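PDB 5XN8: glycerol Dehydrogenase from Unidentified, which catalyses the NAD-dependent oxidation of glycerol to dihydroxyacetone, as a metal-dependent member of the iron-containing alcohol dehydrogenase family. Local coordinates for residues A253-N258 / E332-H337; W176-A181 / L280-L285; K321-A326 / Q347-I352. All coordinates share one frame; numbering follows the deposited sequence.

In the fold
All three contacts lie in the helical part of the chain, away from the parallel sheet that forms the nucleotide-binding half of this family. Interactions 1 and 2 have centres about 12 Å apart, as do 1 and 3, while 2 and 3 are about 16 Å apart. Helix 252-260 joins them: His254 and Ala253 reach Glu178 and Gln282 of interaction 2, and Ile256 meets Ile352 of interaction 3. Along the chain, interaction 1 alternates with each of the others, whereas interaction 2 closes before interaction 3 opens. Helices 162-185 and 271-285 also carry the remaining zinc ligands, Asp171 and His271, so the metal site is built into the same bundle.

Interaction 1: A253-N258 / E332-H337; sequences AHAIHN and EGETIH. With ZN (zinc ion), chain E.
Ala255 and Thr335 bring their CA atoms within 5.6 Å of each other, where a turn of helix 252-260 passes the loop that enters a 3-10 segment at Thr335. Ala255 points its methyl at this loop: CB lies 3.7 Å from the backbone N of Ile336 and 3.8 Å from Ile336 CB, so the small side chain allows close backbone approach. Beside it, Thr335 OG1 sits between its own backbone N and carbonyl carbon (chi1 58°), which brings the hydroxyl alongside Ala255; its hydrogen bond goes to the carbonyl O of Ala251, just before the helical segment. One turn on, Asn258 ND2 gives a weak bond of 3.4 Å to Glu334 OE1, with amide and carboxylate planes 48° apart. Asn258 OD1 accepts a firmer bond from His257 ND1 at 2.8 Å, the oxygen lying in the imidazole plane, which fixes the flip of the amide. On another side of the helix, His254 NE2 binds the zinc ion at 2.2 Å, while its ND1 is hydrogen-bonded to Glu178 OE1; the same zinc ion takes a water at 2.1 Å. Asp171 and His271 complete the Asp-His-His metal site of this iron-containing alcohol dehydrogenase family member, here holding zinc.

Interaction 2: W176-A181 / L280-L285; sequences WFEAKA and LAQLVL
Gln282 reaches from helix 271-285 to the backbone of helix 162-185, where its NE2 gives a weak hydrogen bond of 2.9 Å to the carbonyl O of Phe177. The N-H...O angle of 130° shows how bent that bond is. The carbonyl also accepts the helical bond from Ala181 N, so it is shared between its own helix and the visiting amide. Gln282 can span the gap because CG stands anti to the backbone N and the chain continues extended. At the other corner of the amide, OE1 packs 3.3 Å from Glu178 CG. Next to this polar link, one residue further along helix 271-285, Leu283 lays its CD2 methyl over one face of the Phe177 ring, 3.9 Å from the centroid and 29° off the normal, a CH-pi contact in which CD2 comes 3.5 Å from CE1.

Beyond this first layer, Gln282 NE2 bonds to Gln286 OE1, while Gln282 OE1 accepts the backbone N-H of Ala253 on helix 252-260, so both ends of the buried amide have partners. Tyr207 meets Phe177 edge-to-face, and Val296 of helix 290-303 packs on both Phe177 and Leu283. The short segments approach to 10.8 Å between axes at 40°, a spacing bridged by these long side chains.

Glu178 turns its carboxylate to His254, with OE1 accepting from ND1, and OE2 takes the N-H of Ala251. The chemistry is therefore that of a second shell: Glu178 orients a zinc-ligand imidazole and may make it a stronger donor to the metal, while Gln282 ties down the same helix.

Interaction 3: K321-A326 / Q347-I352; sequences KIAAVA and QVHAAI
Ile322 and Ile352 interlock obliquely, Ile322 CD1 lying 3.6 Å from Ile352 CG2, while the imidazole of His349 crosses Ile322 at about a right angle. In Ile352, CG2 is anti to the backbone N, and that branch carries the meeting with both Ile322 CG2 and CD1. The longer arm ends at CD1, 4.1 Å from Val325 CG1, so one isoleucine uses its two branches against residues on successive turns. His349 has CG anti to the backbone N (chi1 171°), which swings the ring across to helix 318-329. Its CD2 edge comes 3.6 Å from the backbone N of Ala323, near the ring plane, and 3.7 Å from Ile322 CG2. The far nitrogen, NE2, bonds to Asp319 OD1 on the same helix, which fixes the ring's rotation. At the other end of the contact Ala326 directs its methyl at the backbone, CB lying 3.7 Å from His349 N, and Val348 CG1 packs 4.0 Å from Ala326 CB.

The axes of the two short segments approach to 8.5 Å, with their directions 128° apart. Phe260 of helix 252-260 packs on Ile322 and Val325, while Val225 of a second subunit packs on His349. This is largely apolar helix packing, with one histidine tied to Asp319, in the all-helical half of an iron-containing alcohol dehydrogenase fold, joining helices 345-363 and 318-329 at a subunit interface.

Interaction 1: A253-N258 / E332-H337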
loop_
_atom_site.group_PDB
_atom_site.type_symbol
_atom_site.label_atom_id
_atom_site.label_comp_id
_atom_site.label_asym_id
_atom_site.label_seq_id
_atom_site.Cartn_x
_atom_site.Cartn_y
_atom_site.Cartn_z
ATOM N N ALA A 253 26.719 21.453 -6.115
ATOM C CA ALA A 253 27.591 20.844 -5.102
ATOM C C ALA A 253 29.096 21.019 -5.347
ATOM O O ALA A 253 29.850 21.339 -4.418
ATOM C CB ALA A 253 27.264 19.368 -4.944
ATOM N N HIS A 254 29.513 20.799 -6.584
ATOM C CA HIS A 254 30.937 20.896 -6.983
ATOM C C HIS A 254 31.395 22.341 -7.194
ATOM O O HIS A 254 32.556 22.664 -6.951
ATOM C CB HIS A 254 31.175 20.037 -8.229
ATOM C CG HIS A 254 31.628 18.647 -7.917
ATOM N ND1 HIS A 254 30.760 17.603 -7.655
ATOM C CD2 HIS A 254 32.866 18.118 -7.889
ATOM C CE1 HIS A 254 31.458 16.511 -7.408
ATOM N NE2 HIS A 254 32.740 16.784 -7.564
ATOM N N ALA A 255 30.500 23.205 -7.651
ATOM C CA ALA A 255 30.761 24.647 -7.664
ATOM C C ALA A 255 30.992 25.193 -6.255
ATOM O O ALA A 255 31.889 26.013 -6.057
ATOM C CB ALA A 255 29.625 25.396 -8.335
ATOM N N ILE A 256 30.189 24.748 -5.285
ATOM C CA ILE A 256 30.338 25.191 -3.885
ATOM C C ILE A 256 31.647 24.649 -3.302
ATOM O O ILE A 256 32.349 25.384 -2.607
ATOM C CB ILE A 256 29.121 24.814 -2.982
ATOM C CG1 ILE A 256 27.882 25.614 -3.404
ATOM C CG2 ILE A 256 29.428 25.034 -1.497
ATOM C CD1 ILE A 256 26.603 25.167 -2.739
ATOM N N HIS A 257 31.980 23.390 -3.594
ATOM C CA HIS A 257 33.296 22.831 -3.254
ATOM C C HIS A 257 34.420 23.734 -3.718
ATOM O O HIS A 257 35.352 23.988 -2.967
ATOM C CB HIS A 257 33.482 21.423 -3.857
ATOM C CG HIS A 257 34.915 21.004 -3.996
ATOM N ND1 HIS A 257 35.727 21.438 -5.024
ATOM C CD2 HIS A 257 35.686 20.203 -3.225
ATOM C CE1 HIS A 257 36.934 20.925 -4.878
ATOM N NE2 HIS A 257 36.936 20.168 -3.798
ATOM N N ASN A 258 34.336 24.204 -4.957
ATOM C CA ASN A 258 35.346 25.116 -5.512
ATOM C C ASN A 258 35.326 26.471 -4.824
ATOM O O ASN A 258 36.379 27.086 -4.630
ATOM C CB ASN A 258 35.160 25.295 -7.028
ATOM C CG ASN A 258 35.447 24.032 -7.810
ATOM O OD1 ASN A 258 36.008 23.067 -7.295
ATOM N ND2 ASN A 258 35.065 24.036 -9.073
ATOM N N GLU A 332 31.850 33.036 -13.424
ATOM C CA GLU A 332 31.589 32.640 -14.804
ATOM C C GLU A 332 32.349 31.352 -15.149
ATOM O O GLU A 332 33.549 31.241 -14.883
ATOM C CB GLU A 332 31.976 33.761 -15.766
ATOM C CG GLU A 332 31.452 33.566 -17.186
ATOM C CD GLU A 332 32.223 34.360 -18.224
ATOM O OE1 GLU A 332 33.473 34.393 -18.162
ATOM O OE2 GLU A 332 31.577 34.935 -19.123
ATOM N N GLY A 333 31.631 30.386 -15.717
ATOM C CA GLY A 333 32.190 29.083 -16.065
ATOM C C GLY A 333 31.896 27.987 -15.059
ATOM O O GLY A 333 32.123 26.809 -15.350
ATOM N N GLU A 334 31.407 28.357 -13.876
ATOM C CA GLU A 334 31.129 27.375 -12.827
ATOM C C GLU A 334 29.879 26.574 -13.134
ATOM O O GLU A 334 28.978 27.042 -13.833
ATOM C CB GLU A 334 31.016 28.034 -11.442
ATOM C CG GLU A 334 32.364 28.409 -10.826
ATOM C CD GLU A 334 33.147 27.229 -10.265
ATOM O OE1 GLU A 334 32.712 26.063 -10.437
ATOM O OE2 GLU A 334 34.207 27.467 -9.647
ATOM N N THR A 335 29.840 25.368 -12.573
ATOM C CA THR A 335 28.792 24.399 -12.860
ATOM C C THR A 335 27.457 24.684 -12.164
ATOM O O THR A 335 26.472 24.021 -12.471
ATOM C CB THR A 335 29.246 22.977 -12.475
ATOM O OG1 THR A 335 29.597 22.948 -11.081
ATOM C CG2 THR A 335 30.429 22.530 -13.338
ATOM N N ILE A 336 27.395 25.654 -11.257
ATOM C CA ILE A 336 26.125 26.011 -10.607
ATOM C C ILE A 336 25.081 26.601 -11.565
ATOM O O ILE A 336 23.879 26.539 -11.294
ATOM C CB ILE A 336 26.338 26.984 -9.422
ATOM C CG1 ILE A 336 25.133 26.941 -8.486
ATOM C CG2 ILE A 336 26.645 28.399 -9.904
ATOM C CD1 ILE A 336 25.428 27.443 -7.098
ATOM N N HIS A 337 25.535 27.158 -12.685
ATOM C CA HIS A 337 24.632 27.664 -13.723
ATOM C C HIS A 337 23.942 26.555 -14.530
ATOM O O HIS A 337 23.063 26.840 -15.346
ATOM C CB HIS A 337 25.374 28.634 -14.645
ATOM C CG HIS A 337 26.028 29.756 -13.908
ATOM N ND1 HIS A 337 27.392 29.956 -13.918
ATOM C CD2 HIS A 337 25.511 30.695 -13.080
ATOM C CE1 HIS A 337 27.682 30.996 -13.157
ATOM N NE2 HIS A 337 26.560 31.459 -12.633
HETATM ZN ZN ZN E . 34.279 15.276 -7.216
HETATM O O HOH W 1 35.078 16.442 -8.822
#

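Interaction 2: W176-A181 / L280-L285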
loop_
_atom_site.group_PDB
_atom_site.type_symbol
_atom_site.label_atom_id
_atom_site.label_comp_id
_atom_site.label_asym_id
_atom_site.label_seq_id
_atom_site.Cartn_x
_atom_site.Cartn_y
_atom_site.Cartn_z
ATOM N N TRP A 176 24.026 11.821 -8.115
ATOM C CA TRP A 176 22.580 11.818 -8.455
ATOM C C TRP A 176 21.965 13.215 -8.455
ATOM O O TRP A 176 21.172 13.539 -9.339
ATOM C CB TRP A 176 21.797 10.923 -7.490
ATOM C CG TRP A 176 20.317 11.136 -7.550
ATOM C CD1 TRP A 176 19.525 11.553 -6.539
ATOM C CD2 TRP A 176 19.466 10.977 -8.692
ATOM N NE1 TRP A 176 18.227 11.652 -6.965
ATOM C CE2 TRP A 176 18.162 11.312 -8.287
ATOM C CE3 TRP A 176 19.682 10.587 -10.023
ATOM C CZ2 TRP A 176 17.068 11.266 -9.157
ATOM C CZ3 TRP A 176 18.596 10.538 -10.891
ATOM C CH2 TRP A 176 17.300 10.875 -10.454
ATOM N N PHE A 177 22.317 14.037 -7.468
ATOM C CA PHE A 177 21.650 15.327 -7.305
ATOM C C PHE A 177 22.067 16.349 -8.356
ATOM O O PHE A 177 21.229 17.132 -8.836
ATOM C CB PHE A 177 21.878 15.873 -5.905
ATOM C CG PHE A 177 21.252 15.027 -4.842
ATOM C CD1 PHE A 177 19.881 15.071 -4.630
ATOM C CD2 PHE A 177 22.016 14.144 -4.105
ATOM C CE1 PHE A 177 19.295 14.271 -3.669
ATOM C CE2 PHE A 177 21.422 13.332 -3.147
ATOM C CZ PHE A 177 20.058 13.402 -2.917
ATOM N N GLU A 178 23.349 16.325 -8.716
ATOM C CA GLU A 178 23.888 17.172 -9.777
ATOM C C GLU A 178 23.549 16.654 -11.169
ATOM O O GLU A 178 23.308 17.443 -12.100
ATOM C CB GLU A 178 25.410 17.272 -9.643
ATOM C CG GLU A 178 25.869 17.932 -8.346
ATOM C CD GLU A 178 27.371 18.046 -8.265
ATOM O OE1 GLU A 178 28.044 17.038 -8.009
ATOM O OE2 GLU A 178 27.878 19.161 -8.433
ATOM N N ALA A 179 23.569 15.335 -11.339
ATOM C CA ALA A 179 23.158 14.725 -12.607
ATOM C C ALA A 179 21.710 15.096 -12.877
ATOM O O ALA A 179 21.406 15.676 -13.920
ATOM C CB ALA A 179 23.322 13.221 -12.555
ATOM N N LYS A 180 20.838 14.803 -11.907
ATOM C CA LYS A 180 19.385 15.065 -12.015
ATOM C C LYS A 180 19.054 16.546 -12.222
ATOM O O LYS A 180 18.090 16.872 -12.909
ATOM C CB LYS A 180 18.650 14.509 -10.785
ATOM C CG LYS A 180 17.133 14.613 -10.794
ATOM C CD LYS A 180 16.522 13.992 -12.041
ATOM C CE LYS A 180 15.038 13.718 -11.871
ATOM N NZ LYS A 180 14.210 14.958 -11.949
ATOM N N ALA A 181 19.862 17.432 -11.643
ATOM C CA ALA A 181 19.720 18.882 -11.827
ATOM C C ALA A 181 20.125 19.337 -13.224
ATOM O O ALA A 181 19.528 20.267 -13.773
ATOM C CB ALA A 181 20.533 19.629 -10.786
ATOM N N LEU A 280 24.550 19.004 0.482
ATOM C CA LEU A 280 23.567 19.460 1.459
ATOM C C LEU A 280 23.120 20.885 1.197
ATOM O O LEU A 280 21.934 21.204 1.325
ATOM C CB LEU A 280 24.102 19.307 2.895
ATOM C CG LEU A 280 23.499 18.093 3.612
ATOM C CD1 LEU A 280 24.466 17.527 4.662
ATOM C CD2 LEU A 280 22.125 18.453 4.178
ATOM N N ALA A 281 24.072 21.733 0.813
ATOM C CA ALA A 281 23.764 23.093 0.379
ATOM C C ALA A 281 22.903 23.099 -0.887
ATOM O O ALA A 281 22.003 23.922 -1.007
ATOM C CB ALA A 281 25.048 23.876 0.156
ATOM N N GLN A 282 23.181 22.195 -1.825
ATOM C CA GLN A 282 22.367 22.073 -3.044
ATOM C C GLN A 282 20.923 21.652 -2.752
ATOM O O GLN A 282 20.011 22.128 -3.420
ATOM C CB GLN A 282 23.004 21.115 -4.059
ATOM C CG GLN A 282 22.209 21.005 -5.366
ATOM C CD GLN A 282 22.810 20.054 -6.365
ATOM O OE1 GLN A 282 24.009 20.060 -6.614
ATOM N NE2 GLN A 282 21.972 19.239 -6.966
ATOM N N LEU A 283 20.714 20.784 -1.761
ATOM C CA LEU A 283 19.359 20.353 -1.386
ATOM C C LEU A 283 18.488 21.497 -0.873
ATOM O O LEU A 283 17.309 21.595 -1.210
ATOM C CB LEU A 283 19.410 19.254 -0.320
ATOM C CG LEU A 283 20.042 17.911 -0.667
ATOM C CD1 LEU A 283 19.954 16.994 0.542
ATOM C CD2 LEU A 283 19.403 17.279 -1.886
ATOM N N VAL A 284 19.074 22.351 -0.046
ATOM C CA VAL A 284 18.421 23.565 0.453
ATOM C C VAL A 284 18.202 24.562 -0.683
ATOM O O VAL A 284 17.209 25.290 -0.690
ATOM C CB VAL A 284 19.254 24.212 1.579
ATOM C CG1 VAL A 284 18.695 25.580 1.970
ATOM C CG2 VAL A 284 19.295 23.287 2.798
ATOM N N LEU A 285 19.137 24.581 -1.629
ATOM C CA LEU A 285 19.091 25.458 -2.802
ATOM C C LEU A 285 17.950 25.113 -3.762
ATOM O O LEU A 285 17.219 26.006 -4.199
ATOM C CB LEU A 285 20.430 25.383 -3.545
ATOM C CG LEU A 285 20.775 26.451 -4.579
ATOM C CD1 LEU A 285 20.816 27.819 -3.925
ATOM C CD2 LEU A 285 22.099 26.108 -5.220
#

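Interaction 3: K321-A326 / Q347-I352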
loop_
_atom_site.group_PDB
_atom_site.type_symbol
_atom_site.label_atom_id
_atom_site.label_comp_id
_atom_site.label_asym_id
_atom_site.label_seq_id
_atom_site.Cartn_x
_atom_site.Cartn_y
_atom_site.Cartn_z
ATOM N N LYS A 321 32.891 35.250 5.287
ATOM C CA LYS A 321 33.538 34.135 4.586
ATOM C C LYS A 321 32.595 33.367 3.665
ATOM O O LYS A 321 33.003 32.952 2.575
ATOM C CB LYS A 321 34.178 33.163 5.576
ATOM C CG LYS A 321 35.425 33.714 6.243
ATOM C CD LYS A 321 35.946 32.751 7.291
ATOM C CE LYS A 321 37.061 33.354 8.116
ATOM N NZ LYS A 321 37.346 32.504 9.299
ATOM N N ILE A 322 31.357 33.153 4.105
ATOM C CA ILE A 322 30.356 32.472 3.282
ATOM C C ILE A 322 29.912 33.350 2.116
ATOM O O ILE A 322 29.606 32.831 1.042
ATOM C CB ILE A 322 29.155 31.963 4.130
ATOM C CG1 ILE A 322 29.623 30.864 5.091
ATOM C CG2 ILE A 322 28.011 31.438 3.257
ATOM C CD1 ILE A 322 30.329 29.692 4.429
ATOM N N ALA A 323 29.898 34.670 2.312
ATOM C CA ALA A 323 29.637 35.605 1.211
ATOM C C ALA A 323 30.711 35.483 0.138
ATOM O O ALA A 323 30.392 35.419 -1.050
ATOM C CB ALA A 323 29.543 37.035 1.711
ATOM N N ALA A 324 31.975 35.433 0.555
ATOM C CA ALA A 324 33.097 35.239 -0.381
ATOM C C ALA A 324 33.056 33.874 -1.088
ATOM O O ALA A 324 33.336 33.795 -2.286
ATOM C CB ALA A 324 34.426 35.424 0.336
ATOM N N VAL A 325 32.720 32.816 -0.343
ATOM C CA VAL A 325 32.520 31.463 -0.900
ATOM C C VAL A 325 31.363 31.446 -1.905
ATOM O O VAL A 325 31.434 30.763 -2.920
ATOM C CB VAL A 325 32.273 30.413 0.218
ATOM C CG1 VAL A 325 31.744 29.091 -0.319
ATOM C CG2 VAL A 325 33.554 30.172 1.004
ATOM N N ALA A 326 30.308 32.192 -1.598
ATOM C CA ALA A 326 29.150 32.332 -2.476
ATOM C C ALA A 326 29.457 33.039 -3.805
ATOM O O ALA A 326 28.919 32.649 -4.848
ATOM C CB ALA A 326 28.039 33.064 -1.745
ATOM N N GLN A 347 21.676 33.750 -2.940
ATOM C CA GLN A 347 20.900 32.529 -2.707
ATOM C C GLN A 347 21.796 31.309 -2.415
ATOM O O GLN A 347 21.325 30.357 -1.789
ATOM C CB GLN A 347 19.870 32.288 -3.821
ATOM C CG GLN A 347 20.156 31.184 -4.822
ATOM C CD GLN A 347 19.084 31.081 -5.906
ATOM O OE1 GLN A 347 18.473 32.097 -6.302
ATOM N NE2 GLN A 347 18.850 29.854 -6.421
ATOM N N VAL A 348 23.057 31.333 -2.856
ATOM C CA VAL A 348 24.054 30.335 -2.403
ATOM C C VAL A 348 24.502 30.604 -0.944
ATOM O O VAL A 348 24.664 29.667 -0.168
ATOM C CB VAL A 348 25.275 30.248 -3.369
ATOM C CG1 VAL A 348 26.463 29.493 -2.773
ATOM C CG2 VAL A 348 24.863 29.588 -4.670
ATOM N N HIS A 349 24.721 31.870 -0.594
ATOM C CA HIS A 349 25.016 32.275 0.791
ATOM C C HIS A 349 23.888 31.773 1.708
ATOM O O HIS A 349 24.143 31.094 2.702
ATOM C CB HIS A 349 25.195 33.807 0.848
ATOM C CG HIS A 349 25.290 34.393 2.229
ATOM N ND1 HIS A 349 24.183 34.780 2.950
ATOM C CD2 HIS A 349 26.368 34.738 2.978
ATOM C CE1 HIS A 349 24.569 35.301 4.103
ATOM N NE2 HIS A 349 25.892 35.276 4.152
ATOM N N ALA A 350 22.654 32.072 1.317
ATOM C CA ALA A 350 21.441 31.614 2.004
ATOM C C ALA A 350 21.385 30.113 2.229
ATOM O O ALA A 350 21.107 29.640 3.342
ATOM C CB ALA A 350 20.212 32.045 1.216
ATOM N N ALA A 351 21.639 29.362 1.163
ATOM C CA ALA A 351 21.581 27.911 1.220
ATOM C C ALA A 351 22.634 27.335 2.167
ATOM O O ALA A 351 22.327 26.458 2.977
ATOM C CB ALA A 351 21.740 27.329 -0.170
ATOM N N ILE A 352 23.860 27.843 2.078
ATOM C CA ILE A 352 24.966 27.377 2.926
ATOM C C ILE A 352 24.664 27.602 4.422
ATOM O O ILE A 352 24.876 26.695 5.232
ATOM C CB ILE A 352 26.316 28.020 2.501
ATOM C CG1 ILE A 352 26.761 27.446 1.150
ATOM C CG2 ILE A 352 27.413 27.793 3.539
ATOM C CD1 ILE A 352 27.758 28.321 0.406
#